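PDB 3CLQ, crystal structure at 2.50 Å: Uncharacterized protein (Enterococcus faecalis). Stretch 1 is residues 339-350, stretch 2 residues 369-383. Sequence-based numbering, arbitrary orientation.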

# COMPACT_ATOMS: atom_id res chain seq x y z
N ASN B 339 18.42 11.74 2.93
CA ASN B 339 19.48 12.57 2.42
C ASN B 339 19.86 12.30 0.98
O ASN B 339 20.25 13.22 0.25
CB ASN B 339 20.69 12.36 3.30
CG ASN B 339 21.33 13.64 3.70
OD1 ASN B 339 21.30 14.03 4.88
ND2 ASN B 339 21.90 14.33 2.72
N TYR B 340 19.78 11.03 0.58
CA TYR B 340 20.20 10.60 -0.76
C TYR B 340 19.24 11.09 -1.85
O TYR B 340 19.66 11.52 -2.93
CB TYR B 340 20.31 9.07 -0.82
CG TYR B 340 21.69 8.48 -0.57
CD1 TYR B 340 22.81 8.91 -1.30
CD2 TYR B 340 21.87 7.45 0.36
CE1 TYR B 340 24.08 8.36 -1.09
CE2 TYR B 340 23.12 6.89 0.59
CZ TYR B 340 24.23 7.34 -0.14
OH TYR B 340 25.47 6.77 0.09
N SER B 341 17.95 10.99 -1.54
CA SER B 341 16.92 11.44 -2.45
C SER B 341 17.06 12.93 -2.68
O SER B 341 16.89 13.37 -3.83
CB SER B 341 15.55 11.09 -1.90
OG SER B 341 15.26 9.73 -2.11
N LYS B 342 17.36 13.70 -1.62
CA LYS B 342 17.68 15.13 -1.76
C LYS B 342 18.92 15.32 -2.63
O LYS B 342 18.91 16.11 -3.56
CB LYS B 342 17.97 15.76 -0.41
CG LYS B 342 16.78 16.14 0.43
CD LYS B 342 17.29 16.77 1.75
CE LYS B 342 16.18 16.96 2.80
NZ LYS B 342 15.82 15.72 3.57
N GLU B 343 19.98 14.60 -2.30
CA GLU B 343 21.22 14.70 -3.04
C GLU B 343 21.01 14.52 -4.54
O GLU B 343 21.52 15.30 -5.34
CB GLU B 343 22.21 13.65 -2.55
CG GLU B 343 22.83 13.92 -1.20
CD GLU B 343 24.04 13.02 -0.95
OE1 GLU B 343 24.68 12.61 -1.96
OE2 GLU B 343 24.36 12.74 0.23
N MSE B 344 20.27 13.47 -4.90
CA MSE B 344 20.11 13.07 -6.30
C MSE B 344 19.71 14.20 -7.26
O MSE B 344 19.83 14.06 -8.47
CB MSE B 344 19.14 11.88 -6.43
CG MSE B 344 19.74 10.48 -6.35
SE MSE B 344 21.67 10.25 -6.80
CE MSE B 344 22.40 10.32 -4.99
N LEU B 345 19.22 15.30 -6.70
CA LEU B 345 18.73 16.45 -7.45
C LEU B 345 19.83 17.23 -8.17
O LEU B 345 19.56 17.95 -9.13
CB LEU B 345 18.04 17.44 -6.50
CG LEU B 345 16.66 17.13 -5.92
CD1 LEU B 345 16.30 18.15 -4.85
CD2 LEU B 345 15.61 17.14 -7.02
N GLU B 346 21.06 17.10 -7.70
CA GLU B 346 22.17 17.84 -8.28
C GLU B 346 22.64 17.13 -9.52
O GLU B 346 23.34 17.70 -10.36
CB GLU B 346 23.31 17.92 -7.28
CG GLU B 346 22.90 18.47 -5.94
CD GLU B 346 23.99 18.31 -4.92
OE1 GLU B 346 25.13 17.96 -5.31
OE2 GLU B 346 23.71 18.53 -3.72
N ILE B 347 22.20 15.89 -9.63
CA ILE B 347 22.52 15.02 -10.73
C ILE B 347 21.43 15.05 -11.80
O ILE B 347 21.63 14.59 -12.93
CB ILE B 347 22.61 13.58 -10.22
CG1 ILE B 347 24.02 13.08 -10.22
CG2 ILE B 347 21.92 12.62 -11.14
CD1 ILE B 347 23.99 11.56 -10.02
N THR B 348 20.26 15.57 -11.46
CA THR B 348 19.09 15.39 -12.32
C THR B 348 18.58 16.71 -12.84
O THR B 348 18.93 17.76 -12.32
CB THR B 348 17.98 14.66 -11.56
OG1 THR B 348 17.81 15.26 -10.26
CG2 THR B 348 18.32 13.20 -11.39
N THR B 349 17.73 16.68 -13.87
CA THR B 349 17.35 17.91 -14.55
C THR B 349 16.24 18.73 -13.85
O THR B 349 16.34 19.96 -13.75
CB THR B 349 16.99 17.66 -16.02
OG1 THR B 349 17.99 16.82 -16.63
CG2 THR B 349 16.89 18.97 -16.77
N LYS B 350 15.17 18.05 -13.41
CA LYS B 350 14.12 18.69 -12.59
C LYS B 350 13.27 17.63 -11.91
O LYS B 350 13.39 16.46 -12.24
CB LYS B 350 13.23 19.65 -13.40
CG LYS B 350 12.33 18.99 -14.45
CD LYS B 350 11.33 19.98 -15.06
CE LYS B 350 12.02 20.98 -15.99
NZ LYS B 350 11.01 21.74 -16.78
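Stretch 2, residues 369-383: IDVLKVLETGMLPVI

Stretch 2 packs against stretch 1 as a largely apolar contact, 732 Å² of buried surface summed over both sides, centred on Ile347 and Met379 and pinned near one end by a single strong backbone hydrogen bond. The two chains run in opposite senses: Thr348 lies nearest Ile369, with the CA atoms 4.3 Å apart, whereas Met344 is matched with Pro381 and Tyr340 with Val382, at CA-CA separations of 7.1 and 7.9 Å. The backbones are therefore close at the start of stretch 2 and wider apart towards its end, where side chains fill the gap.

Stretch 1 enters as a helix, keeps helical backbone angles through Ile347, and then extends at Thr348. Stretch 2 begins extended, forms a helix from Val371 to Thr377, and leaves it through Gly378. The positive phi of this glycine suits the turn, since a CB here would be jammed against the carbonyl O of Thr377. Beyond it the chain is extended and passes along the helical part of stretch 1.

The closest backbone approach is fixed by Ile347 O, which accepts a hydrogen bond from Asp370 N at 2.8 Å and also meets Ile369 CA at 3.3 Å in a CA-H...O contact. Asp370 suits the position just before the helix because its carboxylate can accept from amide groups in the first turn: its OD2 takes a bond from Leu372 N at 2.6 Å and a weak one from Lys373 N at 3.5 Å. Lys373 then reaches across. Its long aliphatic chain brings CD to 3.3 Å from Glu346 O, and its NZ makes a weak hydrogen bond to Thr348 O at 3.4 Å.

Ile347 has the largest covered area of any residue in the contact. Its branched apolar side chain touches several neighbours: CG2 lies 3.8 Å from Ile369 CG1, CG1 lies 3.9 Å from Val374 CG2 and 3.6 Å from Met379 CE, and CD1 lies 3.6 Å from Pro381 CD. The compact proline ring offers an apolar surface without a polar side-chain group to satisfy.

Met379, a selenomethionine, points its CA-to-CB bond toward stretch 1 and is extended, with chi1 and chi2 both t. This long unbranched chain carries CE to 3.2 Å from Glu343 O and 3.7 Å from Met344 CE. Two residues before it, Thr377 bridges the turn: OG1 donates to Lys373 O at 2.7 Å and accepts from Met379 N at 2.9 Å.

Met344, also a selenomethionine, starts sideways, but its end comes nearer stretch 2, placing SE 3.8 Å from Val382 N and CE 4.0 Å from Val382 CG1. The other methyl of this valine, CG2, sits over one face of the Tyr340 ring, 4.3 Å from the ring centroid and 14° off the normal, a CH-pi contact in which a small apolar group meets a flat aromatic surface.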

# COMPACT_ATOMS: atom_id res chain seq x y z
N ILE B 369 18.94 12.23 -15.06
CA ILE B 369 20.36 12.13 -14.76
C ILE B 369 21.15 12.69 -15.90
O ILE B 369 21.07 12.18 -17.02
CB ILE B 369 20.81 10.66 -14.60
CG1 ILE B 369 20.15 10.05 -13.37
CG2 ILE B 369 22.30 10.63 -14.45
CD1 ILE B 369 19.93 8.56 -13.44
N ASP B 370 21.91 13.74 -15.61
CA ASP B 370 22.58 14.51 -16.61
C ASP B 370 24.08 14.22 -16.54
O ASP B 370 24.76 14.54 -15.56
CB ASP B 370 22.29 15.99 -16.37
CG ASP B 370 23.13 16.90 -17.24
OD1 ASP B 370 22.74 18.07 -17.39
OD2 ASP B 370 24.18 16.46 -17.77
N VAL B 371 24.58 13.61 -17.61
CA VAL B 371 25.98 13.27 -17.75
C VAL B 371 26.91 14.37 -17.25
O VAL B 371 27.86 14.12 -16.51
CB VAL B 371 26.31 12.96 -19.21
CG1 VAL B 371 27.76 13.29 -19.49
CG2 VAL B 371 26.02 11.52 -19.52
N LEU B 372 26.64 15.59 -17.67
CA LEU B 372 27.50 16.73 -17.40
C LEU B 372 27.58 17.01 -15.90
O LEU B 372 28.65 17.30 -15.36
CB LEU B 372 26.93 17.95 -18.13
CG LEU B 372 27.79 19.11 -18.63
CD1 LEU B 372 28.78 18.66 -19.69
CD2 LEU B 372 26.87 20.17 -19.21
N LYS B 373 26.45 16.93 -15.21
CA LYS B 373 26.46 17.21 -13.78
C LYS B 373 27.05 16.05 -12.98
O LYS B 373 27.64 16.27 -11.91
CB LYS B 373 25.05 17.56 -13.28
CG LYS B 373 24.41 18.75 -13.99
CD LYS B 373 23.04 19.06 -13.40
CE LYS B 373 22.28 20.05 -14.25
NZ LYS B 373 20.84 20.01 -13.92
N VAL B 374 26.93 14.83 -13.47
CA VAL B 374 27.56 13.73 -12.77
C VAL B 374 29.05 14.06 -12.69
O VAL B 374 29.69 13.87 -11.66
CB VAL B 374 27.32 12.37 -13.47
CG1 VAL B 374 28.06 11.25 -12.75
CG2 VAL B 374 25.82 12.07 -13.54
N LEU B 375 29.58 14.61 -13.78
CA LEU B 375 30.99 14.88 -13.92
C LEU B 375 31.48 16.05 -13.08
O LEU B 375 32.57 15.99 -12.49
CB LEU B 375 31.32 15.15 -15.39
CG LEU B 375 32.31 14.24 -16.12
CD1 LEU B 375 32.25 12.79 -15.62
CD2 LEU B 375 32.05 14.31 -17.62
N GLU B 376 30.72 17.13 -13.03
CA GLU B 376 31.25 18.31 -12.37
C GLU B 376 31.10 18.21 -10.84
O GLU B 376 31.91 18.73 -10.10
CB GLU B 376 30.68 19.60 -12.97
CG GLU B 376 29.42 20.15 -12.31
CD GLU B 376 29.68 21.35 -11.36
OE1 GLU B 376 30.63 22.14 -11.59
OE2 GLU B 376 28.91 21.49 -10.38
N THR B 377 30.10 17.50 -10.38
CA THR B 377 29.90 17.31 -8.95
C THR B 377 30.83 16.24 -8.42
O THR B 377 31.26 16.28 -7.27
CB THR B 377 28.49 16.79 -8.68
OG1 THR B 377 28.30 15.58 -9.42
CG2 THR B 377 27.45 17.81 -9.10
N GLY B 378 31.13 15.27 -9.29
CA GLY B 378 31.81 14.05 -8.88
C GLY B 378 30.87 12.99 -8.32
O GLY B 378 31.29 11.87 -8.04
N MSE B 379 29.60 13.34 -8.16
CA MSE B 379 28.63 12.47 -7.51
C MSE B 379 27.95 11.49 -8.47
O MSE B 379 27.36 11.90 -9.48
CB MSE B 379 27.58 13.35 -6.85
CG MSE B 379 26.55 12.61 -6.08
SE MSE B 379 25.17 13.88 -5.47
CE MSE B 379 23.71 13.33 -6.61
N LEU B 380 28.03 10.19 -8.17
CA LEU B 380 27.40 9.17 -9.03
C LEU B 380 25.97 8.80 -8.63
O LEU B 380 25.60 8.90 -7.46
CB LEU B 380 28.25 7.90 -9.06
CG LEU B 380 29.46 7.74 -9.99
CD1 LEU B 380 30.09 9.08 -10.38
CD2 LEU B 380 30.50 6.81 -9.35
N PRO B 381 25.15 8.37 -9.61
CA PRO B 381 23.87 7.78 -9.29
C PRO B 381 24.00 6.70 -8.23
O PRO B 381 24.89 5.87 -8.30
CB PRO B 381 23.46 7.14 -10.61
CG PRO B 381 24.03 8.03 -11.61
CD PRO B 381 25.37 8.42 -11.06
N VAL B 382 23.14 6.74 -7.24
CA VAL B 382 23.09 5.70 -6.24
C VAL B 382 22.02 4.73 -6.68
O VAL B 382 20.92 5.15 -7.01
CB VAL B 382 22.67 6.27 -4.88
CG1 VAL B 382 21.14 6.54 -4.86
CG2 VAL B 382 23.04 5.33 -3.78
N ILE B 383 22.32 3.44 -6.71
CA ILE B 383 21.26 2.49 -6.98
C ILE B 383 21.19 1.42 -5.90
O ILE B 383 22.20 0.90 -5.46
CB ILE B 383 21.35 1.89 -8.38
CG1 ILE B 383 21.22 0.39 -8.34
CG2 ILE B 383 22.65 2.24 -9.08
CD1 ILE B 383 21.48 -0.19 -9.68